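PDB 6O38: acinetobacter secreted protease CpaA from Acinetobacter nosocomialis M2, which is a zinc-dependent metalloprotease, apparently secreted by the type II pathway with the help of its chaperone CpaB. Local coordinates for residues 498-501 and 502-506; 192-196 and 197-201. All coordinates share one frame; numbering follows the deposited sequence.

Contact 1: 498-501 and 502-506; sequences HEVG and HNLGL. With ZN (zinc ion), chain M.
The zinc ion is gripped by NE2 of H498 at 2.2 Å and NE2 of H502 at 2.1 Å, two imidazoles one helical turn apart on helix 496-504. This is the HExxH motif of zinc metallopeptidases: the i to i+4 spacing sets both rings on one side of the helix. H498 holds its CG anti to the backbone N (chi1 179°), carrying its ring up to the metal. The H502 ring turns its edge toward the face of H498 in an offset edge-to-face pair, planes at 84°. Histidine suits both places because one nitrogen can bind metal while the other is steadied: ND1 of H498 bonds to O of A526, and ND1 of H502 weakly to O of L506.

The helical backbone fixes the spacing, with L504 N bonded to V500 O at 2.8 Å. V500 and L504, both apolar, lie side by side on the buried flank, CG1 to CD1 at 4.1 Å. Positive-phi G505 ends the helix in a Schellman motif, L506 N bonded to G501 O at 3.0 Å; at its backbone angles a side chain would jam against O of L504. H508 and D170 of the chaperone CpaB complete the zinc site. In relatives the motif glutamate, here E499, activates a zinc-bound water, whose place D170 probably takes, consistent with the chaperone holding the protease inactive.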
ATOM      1  N   HIS A 498      -1.971  14.582   6.831  1.00 51.49           N
ATOM      2  CA  HIS A 498      -1.966  14.619   8.288  1.00 52.10           C
ATOM      3  C   HIS A 498      -2.459  15.965   8.805  1.00 52.93           C
ATOM      4  O   HIS A 498      -3.297  16.021   9.712  1.00 53.22           O
ATOM      5  CB  HIS A 498      -0.561  14.317   8.814  1.00 52.79           C
ATOM      6  CG  HIS A 498      -0.454  14.346  10.306  1.00 53.61           C
ATOM      7  ND1 HIS A 498      -0.693  13.238  11.091  1.00 53.37           N
ATOM      8  CD2 HIS A 498      -0.125  15.346  11.158  1.00 54.79           C
ATOM      9  CE1 HIS A 498      -0.519  13.556  12.362  1.00 54.29           C
ATOM     10  NE2 HIS A 498      -0.174  14.829  12.429  1.00 55.17           N
ATOM     11  N   GLU A 499      -1.949  17.060   8.238  1.00 52.86           N
ATOM     12  CA  GLU A 499      -2.369  18.385   8.682  1.00 53.81           C
ATOM     13  C   GLU A 499      -3.816  18.666   8.297  1.00 53.46           C
ATOM     14  O   GLU A 499      -4.560  19.283   9.070  1.00 54.20           O
ATOM     15  CB  GLU A 499      -1.437  19.451   8.107  1.00 54.46           C
ATOM     16  CG  GLU A 499       0.030  19.254   8.467  1.00 55.15           C
ATOM     17  CD  GLU A 499       0.267  19.134   9.964  1.00 56.09           C
ATOM     18  OE1 GLU A 499       1.150  18.349  10.367  1.00 56.12           O
ATOM     19  OE2 GLU A 499      -0.437  19.813  10.743  1.00 56.90           O
ATOM     20  N   VAL A 500      -4.234  18.232   7.105  1.00 51.30           N
ATOM     21  CA  VAL A 500      -5.628  18.401   6.702  1.00 51.09           C
ATOM     22  C   VAL A 500      -6.544  17.593   7.612  1.00 50.91           C
ATOM     23  O   VAL A 500      -7.660  18.020   7.935  1.00 51.35           O
ATOM     24  CB  VAL A 500      -5.804  18.015   5.220  1.00 50.16           C
ATOM     25  CG1 VAL A 500      -7.279  17.911   4.855  1.00 49.73           C
ATOM     26  CG2 VAL A 500      -5.105  19.027   4.324  1.00 50.56           C
ATOM     27  N   GLY A 501      -6.083  16.418   8.048  1.00 49.61           N
ATOM     28  CA  GLY A 501      -6.831  15.662   9.041  1.00 49.51           C
ATOM     29  C   GLY A 501      -7.086  16.457  10.306  1.00 50.85           C
ATOM     30  O   GLY A 501      -8.184  16.417  10.866  1.00 51.22           O
ATOM     31  N   HIS A 502      -6.072  17.188  10.777  1.00 50.00           N
ATOM     32  CA  HIS A 502      -6.264  18.078  11.918  1.00 51.43           C
ATOM     33  C   HIS A 502      -7.315  19.137  11.608  1.00 52.13           C
ATOM     34  O   HIS A 502      -8.219  19.386  12.413  1.00 53.02           O
ATOM     35  CB  HIS A 502      -4.938  18.734  12.305  1.00 52.61           C
ATOM     36  CG  HIS A 502      -4.039  17.854  13.117  1.00 52.98           C
ATOM     37  ND1 HIS A 502      -4.422  17.314  14.326  1.00 53.28           N
ATOM     38  CD2 HIS A 502      -2.774  17.426  12.899  1.00 53.23           C
ATOM     39  CE1 HIS A 502      -3.432  16.588  14.815  1.00 53.65           C
ATOM     40  NE2 HIS A 502      -2.420  16.639  13.967  1.00 53.65           N
ATOM     41  N   ASN A 503      -7.206  19.775  10.438  1.00 51.54           N
ATOM     42  CA  ASN A 503      -8.193  20.773  10.032  1.00 52.18           C
ATOM     43  C   ASN A 503      -9.602  20.195  10.033  1.00 52.02           C
ATOM     44  O   ASN A 503     -10.566  20.886  10.382  1.00 53.23           O
ATOM     45  CB  ASN A 503      -7.845  21.322   8.648  1.00 51.70           C
ATOM     46  CG  ASN A 503      -6.676  22.288   8.679  1.00 52.35           C
ATOM     47  OD1 ASN A 503      -6.311  22.806   9.734  1.00 53.45           O
ATOM     48  ND2 ASN A 503      -6.085  22.538   7.516  1.00 51.79           N
ATOM     49  N   LEU A 504      -9.742  18.925   9.650  1.00 49.23           N
ATOM     50  CA  LEU A 504     -11.050  18.287   9.607  1.00 48.99           C
ATOM     51  C   LEU A 504     -11.587  17.948  10.992  1.00 49.90           C
ATOM     52  O   LEU A 504     -12.772  17.622  11.113  1.00 50.26           O
ATOM     53  CB  LEU A 504     -10.984  17.020   8.752  1.00 47.35           C
ATOM     54  CG  LEU A 504     -10.875  17.239   7.241  1.00 46.63           C
ATOM     55  CD1 LEU A 504     -10.525  15.944   6.528  1.00 45.15           C
ATOM     56  CD2 LEU A 504     -12.172  17.811   6.695  1.00 47.13           C
ATOM     57  N   GLY A 505     -10.757  18.013  12.022  1.00 49.83           N
ATOM     58  CA  GLY A 505     -11.182  17.776  13.380  1.00 50.72           C
ATOM     59  C   GLY A 505     -10.598  16.546  14.049  1.00 49.90           C
ATOM     60  O   GLY A 505     -11.194  16.053  15.015  1.00 50.39           O
ATOM     61  N   LEU A 506      -9.465  16.041  13.575  1.00 50.28           N
ATOM     62  CA  LEU A 506      -8.898  14.794  14.063  1.00 49.58           C
ATOM     63  C   LEU A 506      -7.732  15.064  15.007  1.00 50.96           C
ATOM     64  O   LEU A 506      -7.021  16.064  14.883  1.00 51.97           O
ATOM     65  CB  LEU A 506      -8.434  13.918  12.899  1.00 48.07           C
ATOM     66  CG  LEU A 506      -9.514  13.558  11.881  1.00 47.01           C
ATOM     67  CD1 LEU A 506      -8.954  12.649  10.801  1.00 45.63           C
ATOM     68  CD2 LEU A 506     -10.705  12.912  12.571  1.00 46.94           C
TER
HETATM   69 ZN    ZN M 601      -0.385  16.211  14.167  1.00 55.35          ZN

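Contact 2: 192-196 and 197-201; sequences QKLNV and QQIGT
With CG1 of I199 set between its backbone N and carbonyl carbon (chi1 59°), CG2 is left to meet L194, whose own CG lies anti to its carbonyl carbon (chi1 -66°); CD1 of L194 and CG2 of I199 come within 4.2 Å. The junction is a strand-to-helix turn, consistent with a place among the StcE-type beta-sandwich repeats: strand 183-195, which pairs with strand 210-215, runs straight into the single, weakly bonded turn 196-199. L194 and I199 are branched apolar residues that can touch across the bend, while V196, the buried residue here, packs on F215 of strand 210-215 and F224 of strand 223-224. I199 also packs on F224.

Two backbone carbonyls hold the turn. O of N195 accepts N of Q198 at 2.8 Å. O of V196 takes N of G200 at 2.8 Å and, weakly, N of I199 at 3.3 Å. Glycine fits at 200 because the chain leaves the helix there with positive phi, which glycine adopts most easily. On the outer side, polar N195, Q197 and Q198 suit a surface. The backbone N of Q197 bonds to OD1 of N219. The extended side chain of Q198 lies obliquely across N195, amide planes 60° apart, with CD of Q198 4.0 Å from CB of N195.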
ATOM      1  N   GLN A 192      -4.706 -22.819  -0.570  1.00 46.99           N
ATOM      2  CA  GLN A 192      -5.382 -24.034  -1.000  1.00 48.52           C
ATOM      3  C   GLN A 192      -6.150 -23.725  -2.278  1.00 47.73           C
ATOM      4  O   GLN A 192      -7.096 -22.929  -2.261  1.00 46.41           O
ATOM      5  CB  GLN A 192      -6.330 -24.552   0.079  1.00 49.39           C
ATOM      6  CG  GLN A 192      -7.020 -25.856  -0.292  1.00 51.20           C
ATOM      7  CD  GLN A 192      -8.140 -26.223   0.660  1.00 51.32           C
ATOM      8  OE1 GLN A 192      -8.297 -25.613   1.719  1.00 50.17           O
ATOM      9  NE2 GLN A 192      -8.933 -27.219   0.282  1.00 52.56           N
ATOM     10  N   LYS A 193      -5.746 -24.345  -3.381  1.00 47.07           N
ATOM     11  CA  LYS A 193      -6.290 -24.031  -4.693  1.00 46.22           C
ATOM     12  C   LYS A 193      -7.415 -25.000  -5.029  1.00 47.67           C
ATOM     13  O   LYS A 193      -7.245 -26.219  -4.926  1.00 49.69           O
ATOM     14  CB  LYS A 193      -5.199 -24.082  -5.763  1.00 46.30           C
ATOM     15  CG  LYS A 193      -4.160 -22.983  -5.617  1.00 44.85           C
ATOM     16  CD  LYS A 193      -3.240 -22.912  -6.822  1.00 44.83           C
ATOM     17  CE  LYS A 193      -2.216 -21.799  -6.661  1.00 43.64           C
ATOM     18  NZ  LYS A 193      -1.242 -21.762  -7.786  1.00 43.75           N
ATOM     19  N   LEU A 194      -8.561 -24.453  -5.426  1.00 43.23           N
ATOM     20  CA  LEU A 194      -9.721 -25.239  -5.811  1.00 44.63           C
ATOM     21  C   LEU A 194     -10.236 -24.761  -7.158  1.00 44.09           C
ATOM     22  O   LEU A 194     -10.318 -23.556  -7.410  1.00 42.05           O
ATOM     23  CB  LEU A 194     -10.845 -25.137  -4.770  1.00 44.17           C
ATOM     24  CG  LEU A 194     -10.595 -25.733  -3.384  1.00 45.15           C
ATOM     25  CD1 LEU A 194     -11.794 -25.486  -2.481  1.00 43.67           C
ATOM     26  CD2 LEU A 194     -10.296 -27.221  -3.488  1.00 47.80           C
ATOM     27  N   ASN A 195     -10.580 -25.711  -8.021  1.00 41.22           N
ATOM     28  CA  ASN A 195     -11.296 -25.409  -9.251  1.00 41.28           C
ATOM     29  C   ASN A 195     -12.790 -25.474  -8.968  1.00 41.71           C
ATOM     30  O   ASN A 195     -13.274 -26.447  -8.379  1.00 43.45           O
ATOM     31  CB  ASN A 195     -10.912 -26.388 -10.361  1.00 43.39           C
ATOM     32  CG  ASN A 195      -9.452 -26.277 -10.755  1.00 42.81           C
ATOM     33  OD1 ASN A 195      -8.894 -25.180 -10.805  1.00 40.80           O
ATOM     34  ND2 ASN A 195      -8.826 -27.414 -11.034  1.00 44.53           N
ATOM     35  N   VAL A 196     -13.516 -24.430  -9.375  1.00 39.20           N
ATOM     36  CA  VAL A 196     -14.933 -24.329  -9.042  1.00 39.21           C
ATOM     37  C   VAL A 196     -15.736 -25.494  -9.608  1.00 42.44           C
ATOM     38  O   VAL A 196     -16.816 -25.806  -9.095  1.00 43.16           O
ATOM     39  CB  VAL A 196     -15.494 -22.971  -9.516  1.00 36.94           C
ATOM     40  CG1 VAL A 196     -15.721 -22.970 -11.023  1.00 38.26           C
ATOM     41  CG2 VAL A 196     -16.768 -22.634  -8.761  1.00 35.95           C
ATOM     42  N   GLN A 197     -15.233 -26.154 -10.655  1.00 40.12           N
ATOM     43  CA  GLN A 197     -15.899 -27.340 -11.177  1.00 43.18           C
ATOM     44  C   GLN A 197     -15.885 -28.490 -10.178  1.00 44.27           C
ATOM     45  O   GLN A 197     -16.752 -29.367 -10.246  1.00 45.62           O
ATOM     46  CB  GLN A 197     -15.243 -27.783 -12.487  1.00 44.38           C
ATOM     47  CG  GLN A 197     -13.871 -28.422 -12.308  1.00 44.58           C
ATOM     48  CD  GLN A 197     -13.203 -28.770 -13.625  1.00 45.42           C
ATOM     49  OE1 GLN A 197     -13.872 -29.055 -14.618  1.00 46.90           O
ATOM     50  NE2 GLN A 197     -11.875 -28.755 -13.637  1.00 44.45           N
ATOM     51  N   GLN A 198     -14.924 -28.501  -9.253  1.00 45.02           N
ATOM     52  CA  GLN A 198     -14.844 -29.561  -8.255  1.00 45.74           C
ATOM     53  C   GLN A 198     -15.869 -29.384  -7.142  1.00 44.86           C
ATOM     54  O   GLN A 198     -16.341 -30.378  -6.578  1.00 45.65           O
ATOM     55  CB  GLN A 198     -13.435 -29.611  -7.663  1.00 45.19           C
ATOM     56  CG  GLN A 198     -12.346 -29.904  -8.683  1.00 45.92           C
ATOM     57  CD  GLN A 198     -10.951 -29.719  -8.118  1.00 44.95           C
ATOM     58  OE1 GLN A 198     -10.778 -29.171  -7.030  1.00 43.89           O
ATOM     59  NE2 GLN A 198      -9.946 -30.172  -8.859  1.00 45.58           N
ATOM     60  N   ILE A 199     -16.229 -28.143  -6.816  1.00 45.40           N
ATOM     61  CA  ILE A 199     -17.084 -27.858  -5.668  1.00 43.47           C
ATOM     62  C   ILE A 199     -18.461 -27.349  -6.062  1.00 42.81           C
ATOM     63  O   ILE A 199     -19.338 -27.247  -5.187  1.00 41.54           O
ATOM     64  CB  ILE A 199     -16.415 -26.857  -4.704  1.00 40.72           C
ATOM     65  CG1 ILE A 199     -16.110 -25.546  -5.431  1.00 38.89           C
ATOM     66  CG2 ILE A 199     -15.140 -27.448  -4.126  1.00 41.50           C
ATOM     67  CD1 ILE A 199     -15.596 -24.451  -4.524  1.00 36.11           C
ATOM     68  N   GLY A 200     -18.688 -27.031  -7.334  1.00 41.79           N
ATOM     69  CA  GLY A 200     -19.996 -26.568  -7.755  1.00 41.30           C
ATOM     70  C   GLY A 200     -20.244 -25.109  -7.406  1.00 37.98           C
ATOM     71  O   GLY A 200     -19.324 -24.294  -7.320  1.00 36.19           O
ATOM     72  N   THR A 201     -21.518 -24.785  -7.196  1.00 38.60           N
ATOM     73  CA  THR A 201     -21.963 -23.414  -6.996  1.00 35.80           C
ATOM     74  C   THR A 201     -21.881 -22.957  -5.544  1.00 33.31           C
ATOM     75  O   THR A 201     -22.372 -21.870  -5.226  1.00 31.46           O
ATOM     76  CB  THR A 201     -23.401 -23.249  -7.499  1.00 36.24           C
ATOM     77  OG1 THR A 201     -24.256 -24.180  -6.821  1.00 36.99           O
ATOM     78  CG2 THR A 201     -23.473 -23.500  -8.997  1.00 38.68           C
TER

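Overall arrangement
From the N terminus, the chain first reaches contact 2, at the end of strand 183-195, where a helical turn leads on toward strand 210-215, the parallel neighbour of that strand. Contact 1 comes some 300 residues later, on helix 496-504 of the reprolysin-like protease part. Each joins adjacent segments with no residues between them, so neither closes a long loop; the two stand in series, without nesting or crossing. The centres of contact 1 and contact 2 lie about 47 Å apart and their nearest atoms about 37 Å apart, on opposite sides of the chain's centre. Contact 2 joins the end of strand 183-195 to the turn that follows it, contact 1 the two halves of the zinc-binding helix.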